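Local coordinates for protein valine-pyruvate aminotransferase (Salmonella typhimurium, PDB 3G7Q) that catalyses transamination between L-valine and pyruvate, giving 3-methyl-2-oxobutanoate and L-alanine with pyridoxal 5'-phosphate as cofactor, and probably takes part in alanine biosynthesis, at residues G164-Y168 against C331-E337; P189-T193 against G338-W343; M367-F373 against T384-M390; R323-S327 against L406-I410; A154-I158 against Y168-F172. All coordinates share one frame; numbering follows the deposited sequence.

Interaction 1 of 5, residues G164-Y168 against C331-E337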
# COMPACT_ATOMS: atom_id res chain seq x y z
N GLY A 164 -19.59 30.96 20.20
CA GLY A 164 -19.59 29.64 20.80
C GLY A 164 -18.58 28.71 20.15
O GLY A 164 -18.83 27.51 19.94
N GLN A 165 -17.44 29.29 19.82
CA GLN A 165 -16.35 28.52 19.23
C GLN A 165 -15.19 28.43 20.21
O GLN A 165 -15.23 29.02 21.30
CB GLN A 165 -15.95 29.10 17.86
CG GLN A 165 -17.06 28.93 16.84
CD GLN A 165 -16.76 29.43 15.46
OE1 GLN A 165 -15.64 29.86 15.14
NE2 GLN A 165 -17.79 29.40 14.62
N PHE A 166 -14.16 27.68 19.83
CA PHE A 166 -12.99 27.56 20.69
C PHE A 166 -11.82 27.08 19.85
O PHE A 166 -12.00 26.62 18.72
CB PHE A 166 -13.23 26.64 21.89
CG PHE A 166 -13.42 25.19 21.55
CD1 PHE A 166 -14.62 24.74 21.05
CD2 PHE A 166 -12.42 24.27 21.79
CE1 PHE A 166 -14.82 23.41 20.79
CE2 PHE A 166 -12.63 22.91 21.51
CZ PHE A 166 -13.82 22.50 21.00
N LYS A 167 -10.62 27.17 20.44
CA LYS A 167 -9.42 26.77 19.74
C LYS A 167 -8.43 26.14 20.73
O LYS A 167 -8.19 26.68 21.82
CB LYS A 167 -8.76 27.99 19.08
CG LYS A 167 -7.49 27.68 18.33
CD LYS A 167 -6.96 28.87 17.52
CE LYS A 167 -5.54 28.62 16.97
NZ LYS A 167 -5.45 27.54 15.93
N TYR A 168 -7.90 24.99 20.37
CA TYR A 168 -6.89 24.33 21.17
C TYR A 168 -5.54 24.98 20.90
O TYR A 168 -5.25 25.40 19.77
CB TYR A 168 -6.78 22.87 20.83
CG TYR A 168 -7.98 22.01 21.20
CD1 TYR A 168 -8.42 21.92 22.52
CD2 TYR A 168 -8.61 21.25 20.26
CE1 TYR A 168 -9.51 21.10 22.88
CE2 TYR A 168 -9.68 20.42 20.59
CZ TYR A 168 -10.13 20.36 21.91
OH TYR A 168 -11.19 19.56 22.23
N CYS A 331 -23.57 23.46 22.69
CA CYS A 331 -22.57 23.00 21.71
C CYS A 331 -21.55 24.07 21.34
O CYS A 331 -21.90 25.09 20.74
CB CYS A 331 -23.30 22.54 20.44
SG CYS A 331 -22.19 21.77 19.18
N LEU A 332 -20.30 23.85 21.74
CA LEU A 332 -19.18 24.69 21.34
C LEU A 332 -18.54 23.99 20.12
O LEU A 332 -18.40 22.77 20.10
CB LEU A 332 -18.18 24.89 22.45
CG LEU A 332 -18.73 25.63 23.69
CD1 LEU A 332 -17.72 25.68 24.82
CD2 LEU A 332 -19.17 27.05 23.31
N ILE A 333 -18.16 24.78 19.14
CA ILE A 333 -17.64 24.27 17.88
C ILE A 333 -16.20 24.71 17.75
O ILE A 333 -15.89 25.89 17.85
CB ILE A 333 -18.47 24.83 16.71
CG1 ILE A 333 -19.96 24.43 16.84
CG2 ILE A 333 -17.92 24.32 15.36
CD1 ILE A 333 -20.90 25.13 15.79
N HIS A 334 -15.27 23.78 17.51
CA HIS A 334 -13.88 24.22 17.33
C HIS A 334 -13.86 25.13 16.11
O HIS A 334 -14.52 24.86 15.11
CB HIS A 334 -12.92 23.06 17.11
CG HIS A 334 -11.48 23.46 17.25
ND1 HIS A 334 -10.81 24.18 16.28
CD2 HIS A 334 -10.59 23.28 18.26
CE1 HIS A 334 -9.57 24.41 16.68
NE2 HIS A 334 -9.41 23.89 17.89
N LYS A 335 -13.14 26.24 16.21
CA LYS A 335 -13.01 27.14 15.04
C LYS A 335 -12.59 26.34 13.81
O LYS A 335 -11.62 25.63 13.84
CB LYS A 335 -12.01 28.25 15.33
CG LYS A 335 -11.97 29.24 14.18
CD LYS A 335 -10.97 30.32 14.47
CE LYS A 335 -11.11 31.41 13.40
NZ LYS A 335 -10.18 32.52 13.70
N PRO A 336 -13.38 26.38 12.74
CA PRO A 336 -13.08 25.56 11.58
C PRO A 336 -12.04 26.25 10.70
O PRO A 336 -12.37 27.01 9.81
CB PRO A 336 -14.45 25.45 10.88
CG PRO A 336 -15.10 26.60 11.19
CD PRO A 336 -14.66 27.10 12.57
N GLU A 337 -10.77 25.98 10.97
CA GLU A 337 -9.68 26.66 10.24
C GLU A 337 -9.22 25.92 8.98
O GLU A 337 -8.48 26.49 8.16
CB GLU A 337 -8.51 26.95 11.20
CG GLU A 337 -8.89 27.90 12.33
CD GLU A 337 -7.74 28.25 13.20
OE1 GLU A 337 -7.16 27.36 13.83
OE2 GLU A 337 -7.41 29.45 13.26
O HOH W 1 -4.76 29.60 13.57
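Phe166 and His334 are paired in two parallel strands, and backbone bonds set their register. Ile333 N donates to Gly164 O (2.9 Å) and Lys335 N to Phe166 O (2.8 Å), whereas the bond from Phe166 N to Ile333 O is weak. The strand segments diverge by 44°, which fits a ladder of just two bridges. It fastens the hairpin of strands 157-161 and 165-169 to strand 332-334, within the mixed sheet built largely from the C-terminal part of this class I aminotransferase.

The aromatic contacts centre on His334. Its edge meets the face of Phe166 in a T-shaped pair, centroids 5.2 Å apart, and its own ring lies under Phe166 O. Both imidazole nitrogens are engaged: NE2 accepts from Tyr168 N at 3.1 Å, tilted 29° from the ring plane, and ND1 donates to Lys335 O at 3.0 Å. Together these bonds fix the rotation of the ring.

Charge enters through Lys167, whose extended chain bends at its last torsion (chi4 67°) to bring NZ 2.7 Å from Glu337 OE1, on the syn lone pair. NZ also reaches Asn195 OD1 and Val196 O, and a water links it to Glu337 OE2.

Interaction 2 of 5, residues P189-T193 against G338-W343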
# COMPACT_ATOMS: atom_id res chain seq x y z
N PRO A 189 -3.92 21.79 8.26
CA PRO A 189 -5.00 21.75 9.28
C PRO A 189 -5.20 20.35 9.81
O PRO A 189 -4.80 19.36 9.18
CB PRO A 189 -6.25 22.17 8.51
CG PRO A 189 -5.75 22.82 7.23
CD PRO A 189 -4.44 22.15 6.93
N THR A 190 -5.85 20.27 10.96
CA THR A 190 -5.98 19.01 11.69
C THR A 190 -7.31 18.28 11.55
O THR A 190 -8.37 18.90 11.57
CB THR A 190 -5.76 19.30 13.19
OG1 THR A 190 -4.47 19.87 13.39
CG2 THR A 190 -5.92 18.03 14.06
N ASN A 191 -7.20 16.97 11.36
CA ASN A 191 -8.31 16.04 11.54
C ASN A 191 -8.05 15.61 13.01
O ASN A 191 -7.02 15.01 13.31
CB ASN A 191 -8.20 14.89 10.55
CG ASN A 191 -9.17 13.74 10.82
OD1 ASN A 191 -9.91 13.71 11.84
ND2 ASN A 191 -9.15 12.73 9.92
N PRO A 192 -9.04 15.74 13.92
CA PRO A 192 -10.49 15.99 13.78
C PRO A 192 -11.08 17.35 14.06
O PRO A 192 -12.29 17.51 13.92
CB PRO A 192 -11.04 15.03 14.86
CG PRO A 192 -10.08 15.26 16.00
CD PRO A 192 -8.71 15.41 15.33
N THR A 193 -10.26 18.32 14.41
CA THR A 193 -10.74 19.63 14.88
C THR A 193 -10.89 20.74 13.88
O THR A 193 -11.61 21.70 14.12
CB THR A 193 -9.74 20.14 15.94
OG1 THR A 193 -8.43 20.15 15.37
CG2 THR A 193 -9.73 19.22 17.18
N GLY A 338 -9.69 24.70 8.78
CA GLY A 338 -9.39 23.92 7.61
C GLY A 338 -9.93 22.52 7.77
O GLY A 338 -10.60 22.21 8.77
N ALA A 339 -9.62 21.68 6.80
CA ALA A 339 -10.09 20.33 6.72
C ALA A 339 -11.63 20.25 6.55
O ALA A 339 -12.29 21.26 6.24
CB ALA A 339 -9.56 19.41 7.89
N ILE A 340 -12.15 19.05 6.70
CA ILE A 340 -13.53 18.74 6.29
C ILE A 340 -14.45 18.30 7.43
O ILE A 340 -15.52 17.70 7.19
CB ILE A 340 -13.50 17.63 5.17
CG1 ILE A 340 -12.91 16.29 5.67
CG2 ILE A 340 -12.75 18.17 3.90
CD1 ILE A 340 -13.03 15.09 4.66
N PHE A 341 -14.02 18.61 8.65
CA PHE A 341 -14.73 18.20 9.85
C PHE A 341 -15.16 19.37 10.72
O PHE A 341 -14.60 20.44 10.66
CB PHE A 341 -13.81 17.34 10.73
CG PHE A 341 -13.18 16.19 9.99
CD1 PHE A 341 -13.90 15.04 9.72
CD2 PHE A 341 -11.89 16.30 9.52
CE1 PHE A 341 -13.32 13.99 8.99
CE2 PHE A 341 -11.30 15.24 8.79
CZ PHE A 341 -12.01 14.11 8.53
N LEU A 342 -16.17 19.10 11.54
CA LEU A 342 -16.50 19.96 12.65
C LEU A 342 -16.32 19.12 13.93
O LEU A 342 -16.73 17.94 14.01
CB LEU A 342 -17.90 20.55 12.56
CG LEU A 342 -18.11 21.60 11.47
CD1 LEU A 342 -19.62 21.98 11.39
CD2 LEU A 342 -17.24 22.84 11.71
N TRP A 343 -15.68 19.74 14.89
CA TRP A 343 -15.43 19.12 16.21
C TRP A 343 -16.34 19.82 17.18
O TRP A 343 -16.21 21.05 17.44
CB TRP A 343 -13.97 19.29 16.57
CG TRP A 343 -13.50 18.77 17.88
CD1 TRP A 343 -13.17 19.48 18.98
CD2 TRP A 343 -13.17 17.40 18.18
NE1 TRP A 343 -12.70 18.66 19.96
CE2 TRP A 343 -12.69 17.37 19.50
CE3 TRP A 343 -13.28 16.20 17.47
CZ2 TRP A 343 -12.28 16.19 20.13
CZ3 TRP A 343 -12.86 15.02 18.09
CH2 TRP A 343 -12.37 15.03 19.40
O HOH W 2 -14.61 22.29 14.16
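This is a buried contact dominated by packing on aromatic rings, its centre about 7 Å from the centre of the chain, in which the loop 189-193 lies against strand 341-345 and the turn before it without a direct hydrogen bond between them. Trp343 receives two neighbours. The methyl CG2 of Thr193 stands over its five-membered ring in a CH-pi contact, 3.8 Å from the centroid and only 9° off the normal. Pro192 runs alongside the six-membered ring, pointing the same way, with CG 3.5 Å from Trp343 CZ3.

The loop carries the Thr-Asn-Pro-Thr-Gly sequence familiar from class I aminotransferases, where the corresponding loop borders the cofactor pocket; here Pro189 and Pro192 each follow a cis peptide bond. Asn191, its CG anti to the backbone N (chi1 170°), lays its amide over one face of Phe341 with the planes 29° apart, CG lying 3.3 Å from Phe341 CE2. Ile340 covers the opposite face of that ring. The amide's OD1 is in turn held by Arg389 NH1.

At the start of the loop, Pro189 CB packs 3.7 Å from Gly338 CA. Pro192 O is buried against Phe341 CB (3.5 Å) and has no polar partner. By contrast, a water joins the two segments further on, donating to Thr193 O at 3.1 Å and accepting from Trp343 N at 2.9 Å.

Interaction 3 of 5, residues M367-F373 against T384-M390. With EDO (1,2-ethanediol), chain F.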
# COMPACT_ATOMS: atom_id res chain seq x y z
N MSE A 367 -21.74 9.59 14.24
CA MSE A 367 -20.68 10.57 14.43
C MSE A 367 -19.59 9.84 15.22
O MSE A 367 -19.84 8.73 15.70
CB MSE A 367 -21.18 11.81 15.19
CG MSE A 367 -22.26 12.50 14.45
SE MSE A 367 -22.81 14.10 15.47
CE MSE A 367 -23.94 14.96 14.12
N VAL A 368 -18.39 10.42 15.33
CA VAL A 368 -17.29 9.73 16.03
C VAL A 368 -17.11 10.25 17.45
O VAL A 368 -16.96 11.44 17.66
CB VAL A 368 -15.94 9.85 15.28
CG1 VAL A 368 -14.93 8.88 15.91
CG2 VAL A 368 -16.11 9.56 13.78
N PRO A 369 -17.16 9.35 18.44
CA PRO A 369 -16.86 9.83 19.78
C PRO A 369 -15.45 10.39 19.88
O PRO A 369 -14.50 9.81 19.36
CB PRO A 369 -17.00 8.55 20.64
CG PRO A 369 -17.83 7.67 19.85
CD PRO A 369 -17.53 7.93 18.42
N GLY A 370 -15.32 11.52 20.56
CA GLY A 370 -14.05 12.23 20.65
C GLY A 370 -12.93 11.56 21.41
O GLY A 370 -11.76 11.79 21.12
N HIS A 371 -13.27 10.69 22.35
CA HIS A 371 -12.23 10.12 23.21
C HIS A 371 -11.18 9.36 22.45
O HIS A 371 -10.04 9.30 22.87
CB HIS A 371 -12.87 9.21 24.26
CG HIS A 371 -11.88 8.57 25.18
ND1 HIS A 371 -11.10 9.29 26.07
CD2 HIS A 371 -11.59 7.27 25.40
CE1 HIS A 371 -10.35 8.46 26.76
NE2 HIS A 371 -10.64 7.22 26.39
N TYR A 372 -11.56 8.84 21.29
CA TYR A 372 -10.67 8.05 20.51
C TYR A 372 -9.52 8.82 19.86
O TYR A 372 -8.56 8.21 19.42
CB TYR A 372 -11.49 7.25 19.48
CG TYR A 372 -12.56 6.38 20.15
CD1 TYR A 372 -12.23 5.49 21.18
CD2 TYR A 372 -13.88 6.42 19.73
CE1 TYR A 372 -13.20 4.70 21.80
CE2 TYR A 372 -14.86 5.63 20.34
CZ TYR A 372 -14.52 4.77 21.37
OH TYR A 372 -15.49 3.97 21.97
N PHE A 373 -9.59 10.16 19.85
CA PHE A 373 -8.53 10.99 19.27
C PHE A 373 -7.48 11.51 20.27
O PHE A 373 -6.73 12.42 19.94
CB PHE A 373 -9.17 12.19 18.55
CG PHE A 373 -10.10 11.80 17.44
CD1 PHE A 373 -11.45 11.59 17.69
CD2 PHE A 373 -9.64 11.63 16.14
CE1 PHE A 373 -12.33 11.23 16.65
CE2 PHE A 373 -10.50 11.26 15.12
CZ PHE A 373 -11.86 11.06 15.38
N THR A 384 -12.45 14.81 27.14
CA THR A 384 -12.39 13.89 25.99
C THR A 384 -13.70 13.14 25.80
O THR A 384 -13.99 12.68 24.70
CB THR A 384 -11.24 12.88 26.09
OG1 THR A 384 -11.48 11.90 27.11
CG2 THR A 384 -9.90 13.62 26.36
N HIS A 385 -14.50 13.05 26.86
CA HIS A 385 -15.80 12.37 26.79
C HIS A 385 -16.96 13.33 26.53
O HIS A 385 -18.12 12.95 26.68
CB HIS A 385 -16.01 11.60 28.10
CG HIS A 385 -15.03 10.50 28.27
ND1 HIS A 385 -15.14 9.33 27.56
CD2 HIS A 385 -13.89 10.41 28.99
CE1 HIS A 385 -14.13 8.53 27.88
NE2 HIS A 385 -13.35 9.17 28.73
N GLN A 386 -16.66 14.56 26.12
CA GLN A 386 -17.70 15.54 25.86
C GLN A 386 -17.66 16.03 24.41
O GLN A 386 -18.40 16.93 24.06
CB GLN A 386 -17.52 16.74 26.79
CG GLN A 386 -17.65 16.36 28.24
CD GLN A 386 -17.35 17.48 29.22
OE1 GLN A 386 -17.15 18.66 28.86
NE2 GLN A 386 -17.32 17.12 30.49
N CYS A 387 -16.82 15.41 23.56
CA CYS A 387 -16.65 15.84 22.18
C CYS A 387 -17.02 14.76 21.18
O CYS A 387 -16.99 13.57 21.50
CB CYS A 387 -15.21 16.27 21.91
SG CYS A 387 -14.55 17.62 22.92
N MSE A 388 -17.35 15.19 19.97
CA MSE A 388 -17.59 14.30 18.85
C MSE A 388 -17.11 14.94 17.58
O MSE A 388 -17.10 16.16 17.45
CB MSE A 388 -19.08 13.99 18.68
CG MSE A 388 -19.69 13.28 19.88
SE MSE A 388 -21.38 12.39 19.42
CE MSE A 388 -20.31 11.04 18.72
N ARG A 389 -16.71 14.11 16.62
CA ARG A 389 -16.35 14.62 15.30
C ARG A 389 -17.45 14.30 14.29
O ARG A 389 -17.97 13.18 14.26
CB ARG A 389 -15.08 13.94 14.80
CG ARG A 389 -14.50 14.57 13.54
CD ARG A 389 -13.42 13.66 12.89
NE ARG A 389 -13.99 12.54 12.13
CZ ARG A 389 -13.26 11.56 11.57
NH1 ARG A 389 -11.94 11.55 11.67
NH2 ARG A 389 -13.87 10.58 10.91
N MSE A 390 -17.76 15.27 13.44
CA MSE A 390 -18.64 15.06 12.30
C MSE A 390 -17.96 15.56 11.03
O MSE A 390 -17.05 16.41 11.08
CB MSE A 390 -19.98 15.77 12.47
CG MSE A 390 -19.90 17.25 12.65
SE MSE A 390 -21.74 18.01 12.45
CE MSE A 390 -21.88 18.02 10.56
C1 EDO F . -17.96 3.85 19.76
O1 EDO F . -18.06 4.10 21.18
C2 EDO F . -18.65 2.52 19.41
O2 EDO F . -17.99 1.41 20.03
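Val368 and Arg389 form an antiparallel hydrogen-bonded pair, with Val368 N to Arg389 O at 3.0 Å and the return bond from Arg389 N to Val368 O at 2.9 Å, both in the carbonyl planes. Beyond the non-hydrogen-bonded pair Pro369-Met388 the ladder ends less regularly: Gly370 N reaches Cys387 O at 2.8 Å from 45° above the carbonyl plane.

Residues 367, 388 and 390 are selenomethionines. Met388 bends at its last torsion (chi3 79°), which swings CE over the Val368-Pro369 peptide and to 3.7 Å from Met367 CB. On the other face of the sheet Val368 CG2 runs beside the Arg389 side chain. The guanidinium of Arg389 has Phe373 CZ over one face, while its NH1 lies at the edge of the phenyl ring, 3.7 Å from Phe373 CE2. With Asn191 and Gly37 as polar partners, Arg389 is placed like the arginine that receives the substrate carboxylate in class I aminotransferases, probably its part here.

Near the surface, His371 and His385 form an offset stack, centroids 4.2 Å apart and planes at 23°. Thr384 OG1 meets His371 ND1 at 2.8 Å near the plane of that ring, a hydrogen bond that fixes the imidazole's turn.

Strand 368-369 borders the mixed sheet within this chain, strand 387-391 lying between it and strand 341-345. Helix 353-362 covers Pro369 and Met388, and helix 138-142 packs on Val368, Phe373 and Arg389.

Interaction 4 of 5, residues R323-S327 against L406-I410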
# COMPACT_ATOMS: atom_id res chain seq x y z
N ARG A 323 -26.41 25.96 14.48
CA ARG A 323 -26.86 27.05 15.36
C ARG A 323 -28.38 27.27 15.38
O ARG A 323 -28.91 27.87 16.33
CB ARG A 323 -26.08 28.31 15.03
CG ARG A 323 -24.61 28.21 15.45
CD ARG A 323 -24.49 28.37 16.94
NE ARG A 323 -23.12 28.18 17.47
CZ ARG A 323 -22.72 27.26 18.34
NH1 ARG A 323 -23.57 26.38 18.87
NH2 ARG A 323 -21.44 27.27 18.73
N ARG A 324 -29.10 26.79 14.37
CA ARG A 324 -30.57 26.84 14.43
C ARG A 324 -31.10 25.91 15.48
O ARG A 324 -32.19 26.12 15.99
CB ARG A 324 -31.20 26.52 13.09
CG ARG A 324 -31.06 27.68 12.12
CD ARG A 324 -31.93 27.56 10.91
NE ARG A 324 -31.39 26.68 9.91
CZ ARG A 324 -31.91 25.51 9.54
NH1 ARG A 324 -33.03 25.00 10.08
NH2 ARG A 324 -31.29 24.84 8.59
N TYR A 325 -30.32 24.88 15.82
CA TYR A 325 -30.75 23.84 16.79
C TYR A 325 -30.04 23.86 18.12
O TYR A 325 -30.62 23.40 19.13
CB TYR A 325 -30.55 22.45 16.16
CG TYR A 325 -31.50 22.17 15.02
CD1 TYR A 325 -32.76 21.64 15.27
CD2 TYR A 325 -31.15 22.45 13.68
CE1 TYR A 325 -33.64 21.39 14.25
CE2 TYR A 325 -32.05 22.23 12.66
CZ TYR A 325 -33.29 21.67 12.95
OH TYR A 325 -34.21 21.41 11.96
N LEU A 326 -28.78 24.32 18.15
CA LEU A 326 -27.95 24.27 19.35
C LEU A 326 -27.15 25.54 19.53
O LEU A 326 -26.41 25.91 18.63
CB LEU A 326 -26.96 23.10 19.19
CG LEU A 326 -27.51 21.67 19.27
CD1 LEU A 326 -26.52 20.65 18.61
CD2 LEU A 326 -27.81 21.27 20.68
N SER A 327 -27.30 26.20 20.68
CA SER A 327 -26.51 27.40 21.00
C SER A 327 -25.21 27.01 21.68
O SER A 327 -24.95 25.85 21.91
CB SER A 327 -27.27 28.33 21.94
OG SER A 327 -27.25 27.85 23.26
N LEU A 406 -29.50 14.99 16.75
CA LEU A 406 -28.47 15.34 17.73
C LEU A 406 -29.01 16.28 18.80
O LEU A 406 -28.85 16.04 19.99
CB LEU A 406 -27.24 15.97 17.06
CG LEU A 406 -26.11 16.51 17.97
CD1 LEU A 406 -25.47 15.42 18.82
CD2 LEU A 406 -25.02 17.29 17.17
N ALA A 407 -29.64 17.38 18.38
CA ALA A 407 -30.18 18.34 19.33
C ALA A 407 -31.23 17.70 20.22
O ALA A 407 -31.32 18.02 21.41
CB ALA A 407 -30.74 19.57 18.58
N GLU A 408 -32.06 16.82 19.67
CA GLU A 408 -33.05 16.13 20.51
C GLU A 408 -32.39 15.26 21.59
O GLU A 408 -32.85 15.23 22.71
CB GLU A 408 -33.97 15.27 19.65
CG GLU A 408 -34.96 16.08 18.82
CD GLU A 408 -35.73 15.24 17.83
OE1 GLU A 408 -35.57 14.02 17.83
OE2 GLU A 408 -36.50 15.81 17.04
N GLU A 409 -31.30 14.59 21.23
CA GLU A 409 -30.57 13.71 22.17
C GLU A 409 -29.79 14.51 23.21
O GLU A 409 -29.70 14.08 24.35
CB GLU A 409 -29.70 12.72 21.39
CG GLU A 409 -30.53 11.72 20.58
CD GLU A 409 -31.58 11.01 21.41
OE1 GLU A 409 -31.28 10.54 22.54
OE2 GLU A 409 -32.73 10.92 20.93
N ILE A 410 -29.21 15.63 22.81
CA ILE A 410 -28.54 16.53 23.74
C ILE A 410 -29.59 17.05 24.75
O ILE A 410 -29.37 17.01 25.95
CB ILE A 410 -27.82 17.69 23.04
CG1 ILE A 410 -26.62 17.21 22.20
CG2 ILE A 410 -27.35 18.75 24.05
CD1 ILE A 410 -25.52 16.52 22.96
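Tyr325 and Ala407 bring the two backbones to a CA-CA distance of 6.1 Å, where the C-terminal part of helix 299-325 meets the middle of helix 396-416. Leu326 has an extended backbone conformation and points its side chain toward helix 396-416.

No hydrogen bond crosses; the contact is carried by a small set of aliphatic groups. The methyl of Ala407 points at the junction of Tyr325 and Leu326, with CB 3.8 Å from Tyr325 CB and 3.9 Å from Leu326 CG. Leu326 spreads its two methyls over successive parts of helix 396-416. CD1 meets Leu406 CD2 at 4.0 Å, the two leucines crossing at about a right angle, and CD2 rests 4.0 Å from Ala407 CA.

The polar groups work around this patch. Arg323 NH1 turns back to donate to Leu326 O at 2.9 Å, from above the carbonyl plane, and shares itself with Cys331 O. Glu400 takes Tyr325 OH on one carboxylate oxygen and a salt bridge from Arg324 on the other.

In class I aminotransferases a long helix links the large and small domains and a final helix packs against the small domain; helix 299-325 probably corresponds to the first and helix 396-416 to the second, and residues 323-327 and 406-410 are where they meet.

Interaction 5 of 5, residues A154-I158 against Y168-F172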
# COMPACT_ATOMS: atom_id res chain seq x y z
N ALA A 154 -0.19 15.39 24.53
CA ALA A 154 -0.12 16.45 25.51
C ALA A 154 -1.51 17.07 25.58
O ALA A 154 -2.12 17.27 24.55
CB ALA A 154 0.92 17.47 25.06
N ARG A 155 -2.01 17.37 26.78
CA ARG A 155 -3.30 18.04 26.92
C ARG A 155 -3.17 19.48 26.41
O ARG A 155 -2.30 20.21 26.87
CB ARG A 155 -3.73 18.09 28.39
CG ARG A 155 -5.10 18.69 28.55
CD ARG A 155 -5.53 18.93 29.99
NE ARG A 155 -5.70 17.69 30.74
CZ ARG A 155 -6.20 17.61 31.97
NH1 ARG A 155 -6.67 18.68 32.60
NH2 ARG A 155 -6.30 16.42 32.56
N PRO A 156 -4.05 19.91 25.51
CA PRO A 156 -3.95 21.27 25.04
C PRO A 156 -4.62 22.29 25.98
O PRO A 156 -5.47 21.93 26.82
CB PRO A 156 -4.74 21.20 23.73
CG PRO A 156 -5.84 20.28 24.05
CD PRO A 156 -5.17 19.20 24.87
N ASN A 157 -4.23 23.56 25.86
CA ASN A 157 -4.98 24.63 26.50
C ASN A 157 -6.19 24.91 25.61
O ASN A 157 -6.16 24.59 24.42
CB ASN A 157 -4.15 25.90 26.62
CG ASN A 157 -3.07 25.81 27.68
OD1 ASN A 157 -3.20 25.07 28.65
ND2 ASN A 157 -2.02 26.60 27.51
N ILE A 158 -7.22 25.52 26.17
CA ILE A 158 -8.43 25.87 25.41
C ILE A 158 -8.65 27.38 25.47
O ILE A 158 -8.63 27.97 26.53
CB ILE A 158 -9.65 25.19 26.00
CG1 ILE A 158 -9.52 23.67 25.82
CG2 ILE A 158 -10.96 25.72 25.36
CD1 ILE A 158 -10.60 22.86 26.55
N TYR A 168 -7.90 24.99 20.37
CA TYR A 168 -6.89 24.33 21.17
C TYR A 168 -5.54 24.98 20.90
O TYR A 168 -5.25 25.40 19.77
CB TYR A 168 -6.78 22.87 20.83
CG TYR A 168 -7.98 22.01 21.20
CD1 TYR A 168 -8.42 21.92 22.52
CD2 TYR A 168 -8.61 21.25 20.26
CE1 TYR A 168 -9.51 21.10 22.88
CE2 TYR A 168 -9.68 20.42 20.59
CZ TYR A 168 -10.13 20.36 21.91
OH TYR A 168 -11.19 19.56 22.23
N HIS A 169 -4.73 25.04 21.94
CA HIS A 169 -3.36 25.57 21.89
C HIS A 169 -2.37 24.64 22.57
O HIS A 169 -2.71 23.96 23.52
CB HIS A 169 -3.29 26.93 22.58
CG HIS A 169 -3.97 28.01 21.81
ND1 HIS A 169 -3.38 28.63 20.73
CD2 HIS A 169 -5.20 28.57 21.93
CE1 HIS A 169 -4.20 29.54 20.24
NE2 HIS A 169 -5.32 29.53 20.95
N VAL A 170 -1.13 24.67 22.10
CA VAL A 170 -0.04 23.92 22.72
C VAL A 170 0.23 24.51 24.09
O VAL A 170 0.42 25.72 24.23
CB VAL A 170 1.26 23.98 21.90
CG1 VAL A 170 2.40 23.22 22.63
CG2 VAL A 170 1.08 23.45 20.45
N ASP A 171 0.25 23.67 25.12
CA ASP A 171 0.60 24.10 26.48
C ASP A 171 2.10 23.90 26.66
O ASP A 171 2.56 22.84 27.11
CB ASP A 171 -0.22 23.31 27.50
CG ASP A 171 0.14 23.62 28.93
OD1 ASP A 171 0.97 24.52 29.17
OD2 ASP A 171 -0.40 22.92 29.82
N PHE A 172 2.89 24.91 26.30
CA PHE A 172 4.34 24.77 26.35
C PHE A 172 4.90 24.62 27.76
O PHE A 172 5.92 23.96 27.95
CB PHE A 172 5.04 25.92 25.61
CG PHE A 172 4.92 25.82 24.12
CD1 PHE A 172 5.75 24.96 23.41
CD2 PHE A 172 3.98 26.57 23.42
CE1 PHE A 172 5.64 24.85 22.03
CE2 PHE A 172 3.87 26.45 22.05
CZ PHE A 172 4.71 25.59 21.36
O HOH W 3 -0.17 20.89 24.74
O HOH W 4 -2.05 21.17 29.26
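Pro156 lies alongside the Tyr168 ring, pointing the same way, with its CG only 3.4 Å from Tyr168 CD1. Ile158 CG1 approaches the same ring edge from across its plane, 3.9 Å from Tyr168 CD1, while Asn157 O sits at the edge of the ring, in its plane. The phenol is thus bordered by three consecutive residues, and its hydroxyl extends to His383 and Trp343.

Beneath these side chains the backbone pairs as an antiparallel hairpin. Asn157 N donates to His169 O at 2.8 Å and His169 N to Asn157 O at 2.9 Å, making a hydrogen-bonded pair; Ile158 and Tyr168 follow as a non-hydrogen-bonded one.

Beyond the Asn157-His169 pair, away from Ile158, the two segments are joined differently. The Asp171 side chain, CG anti to the backbone N (chi1 176°), crosses that of Asn157 at about a right angle, with amide and carboxylate planes 32° apart and Asn157 OD1 3.6 Å from Asp171 CB. A water spans the widening gap, donating to Arg155 O at 3.1 Å and accepting from Asp171 N at 2.8 Å. The Asp171 carboxylate turns to His174 ND1.

Strand 157-161 forms one border of the mixed sheet within this chain, with strand 165-169 between it and strand 332-334. Helix 199-211 adjoins the far end: its Glu201 accepts from His169 ND1 and Val170 N, and Phe172 packs upon it.

How the interactions relate
Interactions 5, 1, 2 and 3 follow the mixed sheet from strand 157-161 to strand 368-369. Interactions 5 and 1 share Tyr168, whose OH lies 2.9 Å from Trp343 NE1 in interaction 2, a probable hydrogen bond. Asn191 OD1, 3.0 Å from Arg389 NH1, ties interaction 2 to interaction 3; this pair probably lies in the active site, with the loop 189-193 by the cofactor and Arg389 at the substrate carboxylate, as in class I relatives. Interaction 4 lies at the periphery, about 16 Å (centres) from interactions 1 and 3, both of which it touches, and about 27 Å from interaction 5; Arg323 NH1 reaches Cys331 O of interaction 1 at 2.8 Å.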